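PDB 2QRU: Alpha/beta hydrolase fold-3 domain-containing protein from Enterococcus faecalis, which is of unknown function but belongs to the alpha/beta hydrolase superfamily and is probably a hydrolase. Local coordinates for residues E48-T60 with T262-R274. Residues are numbered along the deposited sequence; the frame is centred on the assembly and turned at random. Where two conformers were deposited one is given.
With EDO (1,2-ethanediol), chain E.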
loop_
_atom_site.group_PDB
_atom_site.type_symbol
_atom_site.label_atom_id
_atom_site.label_comp_id
_atom_site.label_asym_id
_atom_site.label_seq_id
_atom_site.Cartn_x
_atom_site.Cartn_y
_atom_site.Cartn_z
ATOM N N GLU A 48 -8.338 -10.445 -7.612
ATOM C CA GLU A 48 -9.773 -10.614 -7.781
ATOM C C GLU A 48 -10.423 -10.959 -6.425
ATOM O O GLU A 48 -11.491 -10.421 -6.066
ATOM C CB GLU A 48 -10.050 -11.721 -8.814
ATOM C CG GLU A 48 -11.514 -12.143 -8.907
ATOM C CD GLU A 48 -12.445 -11.034 -9.394
ATOM O OE1 GLU A 48 -11.975 -10.115 -10.100
ATOM O OE2 GLU A 48 -13.666 -11.107 -9.090
ATOM N N GLU A 49 -9.779 -11.845 -5.669
ATOM C CA GLU A 49 -10.363 -12.361 -4.430
ATOM C C GLU A 49 -10.450 -11.275 -3.365
ATOM O O GLU A 49 -11.419 -11.249 -2.561
ATOM C CB GLU A 49 -9.575 -13.546 -3.880
ATOM C CG GLU A 49 -9.624 -14.792 -4.716
ATOM C CD GLU A 49 -8.657 -14.775 -5.888
ATOM O OE1 GLU A 49 -7.947 -13.768 -6.111
ATOM O OE2 GLU A 49 -8.644 -15.780 -6.618
ATOM N N LEU A 50 -9.440 -10.397 -3.338
ATOM C CA LEU A 50 -9.444 -9.314 -2.358
ATOM C C LEU A 50 -10.471 -8.260 -2.764
ATOM O O LEU A 50 -11.240 -7.750 -1.928
ATOM C CB LEU A 50 -8.043 -8.710 -2.206
ATOM C CG LEU A 50 -7.894 -7.563 -1.201
ATOM C CD1 LEU A 50 -8.398 -7.965 0.219
ATOM C CD2 LEU A 50 -6.423 -7.145 -1.194
ATOM N N LYS A 51 -10.507 -7.941 -4.060
ATOM C CA LYS A 51 -11.532 -7.032 -4.575
ATOM C C LYS A 51 -12.940 -7.546 -4.174
ATOM O O LYS A 51 -13.777 -6.787 -3.668
ATOM C CB LYS A 51 -11.397 -6.890 -6.109
ATOM C CG LYS A 51 -12.391 -5.929 -6.757
ATOM C CD LYS A 51 -13.661 -6.637 -7.186
ATOM C CE LYS A 51 -13.356 -7.590 -8.333
ATOM N NZ LYS A 51 -14.576 -8.190 -8.917
ATOM N N GLU A 52 -13.169 -8.842 -4.326
ATOM C CA GLU A 52 -14.477 -9.411 -3.985
ATOM C C GLU A 52 -14.777 -9.365 -2.485
ATOM O O GLU A 52 -15.921 -9.099 -2.077
ATOM C CB GLU A 52 -14.594 -10.816 -4.542
ATOM C CG GLU A 52 -14.698 -10.821 -6.068
ATOM C CD GLU A 52 -16.065 -10.402 -6.569
ATOM O OE1 GLU A 52 -17.016 -11.192 -6.417
ATOM O OE2 GLU A 52 -16.183 -9.291 -7.125
ATOM N N LEU A 53 -13.756 -9.575 -1.654
ATOM C CA LEU A 53 -13.973 -9.483 -0.221
ATOM C C LEU A 53 -14.536 -8.092 0.126
ATOM O O LEU A 53 -15.401 -7.945 0.998
ATOM C CB LEU A 53 -12.655 -9.783 0.487
ATOM C CG LEU A 53 -12.622 -9.796 1.987
ATOM C CD1 LEU A 53 -11.520 -10.737 2.459
ATOM C CD2 LEU A 53 -12.345 -8.414 2.450
ATOM N N PHE A 54 -14.077 -7.066 -0.579
ATOM C CA PHE A 54 -14.598 -5.729 -0.301
ATOM C C PHE A 54 -15.976 -5.492 -0.928
ATOM O O PHE A 54 -16.900 -5.071 -0.232
ATOM C CB PHE A 54 -13.618 -4.672 -0.730
ATOM C CG PHE A 54 -12.398 -4.637 0.130
ATOM C CD1 PHE A 54 -12.506 -4.394 1.514
ATOM C CD2 PHE A 54 -11.123 -4.774 -0.433
ATOM C CE1 PHE A 54 -11.341 -4.362 2.302
ATOM C CE2 PHE A 54 -9.959 -4.716 0.356
ATOM C CZ PHE A 54 -10.073 -4.499 1.719
ATOM N N THR A 55 -16.128 -5.777 -2.225
ATOM C CA THR A 55 -17.393 -5.437 -2.870
ATOM C C THR A 55 -18.549 -6.280 -2.326
ATOM O O THR A 55 -19.671 -5.774 -2.192
ATOM C CB THR A 55 -17.319 -5.538 -4.406
ATOM O OG1 THR A 55 -17.044 -6.888 -4.789
ATOM C CG2 THR A 55 -16.275 -4.568 -4.980
ATOM N N SER A 56 -18.297 -7.563 -2.030
ATOM C CA SER A 56 -19.346 -8.433 -1.476
ATOM C C SER A 56 -19.820 -7.981 -0.084
ATOM O O SER A 56 -20.909 -8.379 0.370
ATOM C CB SER A 56 -18.887 -9.878 -1.404
ATOM O OG SER A 56 -17.910 -10.012 -0.391
ATOM N N ASN A 57 -18.984 -7.182 0.586
ATOM C CA ASN A 57 -19.281 -6.615 1.900
ATOM C C ASN A 57 -19.753 -5.165 1.837
ATOM O O ASN A 57 -19.860 -4.476 2.859
ATOM C CB ASN A 57 -18.079 -6.792 2.820
ATOM C CG ASN A 57 -18.009 -8.190 3.391
ATOM O OD1 ASN A 57 -18.937 -8.633 4.090
ATOM N ND2 ASN A 57 -16.954 -8.917 3.053
ATOM N N GLY A 58 -20.060 -4.710 0.620
ATOM C CA GLY A 58 -20.688 -3.396 0.451
ATOM C C GLY A 58 -19.729 -2.237 0.300
ATOM O O GLY A 58 -20.135 -1.087 0.446
ATOM N N TYR A 59 -18.467 -2.523 -0.025
ATOM C CA TYR A 59 -17.479 -1.472 -0.275
ATOM C C TYR A 59 -17.110 -1.408 -1.756
ATOM O O TYR A 59 -16.574 -2.358 -2.308
ATOM C CB TYR A 59 -16.202 -1.730 0.561
ATOM C CG TYR A 59 -16.481 -1.715 2.035
ATOM C CD1 TYR A 59 -16.551 -0.506 2.736
ATOM C CD2 TYR A 59 -16.751 -2.897 2.724
ATOM C CE1 TYR A 59 -16.865 -0.468 4.099
ATOM C CE2 TYR A 59 -17.050 -2.877 4.097
ATOM C CZ TYR A 59 -17.094 -1.662 4.778
ATOM O OH TYR A 59 -17.402 -1.661 6.118
ATOM N N THR A 60 -17.400 -0.276 -2.374
ATOM C CA THR A 60 -16.879 0.048 -3.694
ATOM C C THR A 60 -15.363 0.242 -3.560
ATOM O O THR A 60 -14.898 1.018 -2.724
ATOM C CB THR A 60 -17.547 1.332 -4.240
ATOM O OG1 THR A 60 -18.922 1.054 -4.563
ATOM C CG2 THR A 60 -16.826 1.849 -5.493
ATOM N N THR A 262 -7.582 -19.155 4.303
ATOM C CA THR A 262 -7.983 -19.005 5.705
ATOM C C THR A 262 -7.902 -17.550 6.199
ATOM O O THR A 262 -8.819 -17.037 6.845
ATOM C CB THR A 262 -7.173 -19.924 6.625
ATOM O OG1 THR A 262 -7.451 -21.283 6.276
ATOM C CG2 THR A 262 -7.597 -19.724 8.087
ATOM N N LEU A 263 -6.808 -16.893 5.870
ATOM C CA LEU A 263 -6.648 -15.497 6.209
ATOM C C LEU A 263 -7.787 -14.652 5.595
ATOM O O LEU A 263 -8.338 -13.769 6.274
ATOM C CB LEU A 263 -5.290 -15.031 5.714
ATOM C CG LEU A 263 -5.013 -13.560 5.955
ATOM C CD1 LEU A 263 -4.822 -13.272 7.466
ATOM C CD2 LEU A 263 -3.798 -13.293 5.145
ATOM N N PHE A 264 -8.169 -14.930 4.343
ATOM C CA PHE A 264 -9.281 -14.156 3.748
ATOM C C PHE A 264 -10.611 -14.377 4.487
ATOM O O PHE A 264 -11.410 -13.423 4.644
ATOM C CB PHE A 264 -9.429 -14.472 2.271
ATOM C CG PHE A 264 -8.538 -13.647 1.400
ATOM C CD1 PHE A 264 -7.249 -13.289 1.811
ATOM C CD2 PHE A 264 -8.996 -13.184 0.188
ATOM C CE1 PHE A 264 -6.426 -12.526 0.991
ATOM C CE2 PHE A 264 -8.165 -12.397 -0.634
ATOM C CZ PHE A 264 -6.883 -12.108 -0.234
ATOM N N GLU A 265 -10.823 -15.579 4.999
ATOM C CA GLU A 265 -12.016 -15.850 5.828
ATOM C C GLU A 265 -11.980 -14.971 7.088
ATOM O O GLU A 265 -13.004 -14.420 7.488
ATOM C CB GLU A 265 -12.110 -17.325 6.225
ATOM C CG GLU A 265 -12.291 -18.233 5.049
ATOM C CD GLU A 265 -12.196 -19.704 5.425
ATOM O OE1 GLU A 265 -11.862 -20.022 6.598
ATOM O OE2 GLU A 265 -12.449 -20.538 4.520
ATOM N N GLN A 266 -10.801 -14.860 7.696
ATOM C CA GLN A 266 -10.591 -14.011 8.892
ATOM C C GLN A 266 -10.867 -12.547 8.591
ATOM O O GLN A 266 -11.581 -11.860 9.355
ATOM C CB GLN A 266 -9.191 -14.198 9.476
ATOM C CG GLN A 266 -9.020 -15.575 10.140
ATOM C CD GLN A 266 -7.562 -15.953 10.382
ATOM O OE1 GLN A 266 -6.632 -15.331 9.867
ATOM N NE2 GLN A 266 -7.367 -17.030 11.135
ATOM N N LEU A 267 -10.335 -12.092 7.466
ATOM C CA LEU A 267 -10.544 -10.708 7.010
ATOM C C LEU A 267 -12.031 -10.480 6.729
ATOM O O LEU A 267 -12.577 -9.436 7.107
ATOM C CB LEU A 267 -9.684 -10.396 5.783
ATOM C CG LEU A 267 -9.891 -8.995 5.200
ATOM C CD1 LEU A 267 -9.757 -7.843 6.215
ATOM C CD2 LEU A 267 -8.969 -8.729 3.994
ATOM N N ASP A 268 -12.676 -11.454 6.084
ATOM C CA ASP A 268 -14.105 -11.317 5.761
ATOM C C ASP A 268 -14.919 -11.168 7.040
ATOM O O ASP A 268 -15.771 -10.266 7.156
ATOM C CB ASP A 268 -14.608 -12.505 4.932
ATOM C CG ASP A 268 -16.039 -12.318 4.506
ATOM O OD1 ASP A 268 -16.277 -11.612 3.526
ATOM O OD2 ASP A 268 -16.935 -12.858 5.199
ATOM N N SER A 269 -14.653 -12.029 8.019
ATOM C CA SER A 269 -15.357 -11.972 9.299
ATOM C C SER A 269 -15.124 -10.616 9.977
ATOM O O SER A 269 -16.067 -10.016 10.495
ATOM C CB SER A 269 -14.895 -13.107 10.213
ATOM O OG SER A 269 -15.532 -13.053 11.484
ATOM N N TRP A 270 -13.873 -10.148 9.962
ATOM C CA TRP A 270 -13.513 -8.855 10.596
ATOM C C TRP A 270 -14.225 -7.697 9.871
ATOM O O TRP A 270 -14.728 -6.753 10.543
ATOM C CB TRP A 270 -12.005 -8.673 10.531
ATOM C CG TRP A 270 -11.477 -7.420 11.175
ATOM C CD1 TRP A 270 -11.095 -7.263 12.477
ATOM C CD2 TRP A 270 -11.210 -6.178 10.511
ATOM N NE1 TRP A 270 -10.631 -5.970 12.678
ATOM C CE2 TRP A 270 -10.691 -5.282 11.493
ATOM C CE3 TRP A 270 -11.387 -5.720 9.194
ATOM C CZ2 TRP A 270 -10.317 -3.980 11.185
ATOM C CZ3 TRP A 270 -10.992 -4.400 8.872
ATOM C CH2 TRP A 270 -10.469 -3.549 9.880
ATOM N N LEU A 271 -14.273 -7.751 8.537
ATOM C CA LEU A 271 -14.963 -6.697 7.761
ATOM C C LEU A 271 -16.440 -6.648 8.113
ATOM O O LEU A 271 -17.026 -5.557 8.238
ATOM C CB LEU A 271 -14.811 -6.907 6.257
ATOM C CG LEU A 271 -13.465 -6.573 5.640
ATOM C CD1 LEU A 271 -13.531 -7.009 4.193
ATOM C CD2 LEU A 271 -13.152 -5.078 5.741
ATOM N N LYS A 272 -17.043 -7.822 8.297
ATOM C CA LYS A 272 -18.459 -7.893 8.693
ATOM C C LYS A 272 -18.761 -7.276 10.083
ATOM O O LYS A 272 -19.912 -6.998 10.384
ATOM C CB LYS A 272 -18.987 -9.343 8.597
ATOM C CG LYS A 272 -19.133 -9.798 7.147
ATOM C CD LYS A 272 -19.586 -11.281 7.075
ATOM C CE LYS A 272 -20.182 -11.646 5.692
ATOM N NZ LYS A 272 -19.264 -11.350 4.556
ATOM N N GLU A 273 -17.721 -7.060 10.902
ATOM C CA GLU A 273 -17.877 -6.396 12.202
ATOM C C GLU A 273 -17.619 -4.879 12.164
ATOM O O GLU A 273 -17.762 -4.223 13.183
ATOM C CB GLU A 273 -17.032 -7.092 13.291
ATOM C CG GLU A 273 -17.498 -8.562 13.478
ATOM C CD GLU A 273 -16.824 -9.309 14.644
ATOM O OE1 GLU A 273 -16.007 -8.700 15.374
ATOM O OE2 GLU A 273 -17.147 -10.518 14.807
ATOM N N ARG A 274 -17.297 -4.323 10.994
ATOM C CA ARG A 274 -17.170 -2.839 10.908
ATOM C C ARG A 274 -18.451 -2.117 11.221
ATOM O O ARG A 274 -19.588 -2.645 11.114
ATOM C CB ARG A 274 -16.680 -2.390 9.524
ATOM C CG ARG A 274 -15.313 -2.929 9.134
ATOM C CD ARG A 274 -14.213 -2.746 10.219
ATOM N NE ARG A 274 -14.136 -3.925 11.101
ATOM C CZ ARG A 274 -13.726 -3.932 12.371
ATOM N NH1 ARG A 274 -13.372 -2.793 13.003
ATOM N NH2 ARG A 274 -13.673 -5.088 13.055
ATOM O OXT ARG A 274 -18.332 -0.928 11.626
HETATM C C1 EDO E . -14.188 -14.509 -5.351
HETATM O O1 EDO E . -13.278 -14.920 -4.324
HETATM C C2 EDO E . -13.430 -14.155 -6.626
HETATM O O2 EDO E . -14.334 -13.518 -7.551
HETATM O O HOH W 1 -21.242 -11.216 2.224
HETATM O O HOH W 2 -18.132 -11.881 1.581
HETATM O O HOH W 3 -18.881 -3.968 6.907
#
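Helix 48-55 and helix 262-272 pack side by side with their N-to-C directions 21° apart and axes 10.3 Å apart at closest approach; the CA atoms of Leu53 and Asp268 lie 6.3 Å apart. In the conformer given, Leu53 is a knob in a hole formed by Phe264, Leu267, Asp268 and Leu271. Its CD1 comes 3.6 Å from Leu267 CD2 and also lies against the carbonyl of Phe264. Toward the start of both segments, the Phe264 ring turns its edge to helix 48-55, with CE2 3.6 Å from Leu50 N. Beyond the apolar seam, Asn57 uses both ends of its amide. Its ND2 donates to Asp268 OD1 at 2.8 Å, a nearly straight bond (161°) within the amide plane but from above the carboxylate plane, and to Leu53 O in its own segment. Its OD1 accepts from Lys272 NZ at 2.8 Å. Lys272, bent at its last torsion (chi4 55°), forms a salt bridge from the same NZ to Asp268 OD2, closing a ring of amide, ammonium and carboxylate that fixes the amide's rotation. A water links Tyr59 OH to Leu271 O. Helix 48-55 is closed by a Schellman motif: Tyr59 N bonds to Phe54 O and Gly58 N to Thr55 O, with Gly58 at positive phi. Leu50 and Leu267 both touch Phe130 of strand 127-130, which places both helices in a layer on one face of the central, mostly parallel sheet, the layered architecture of the alpha/beta hydrolase fold.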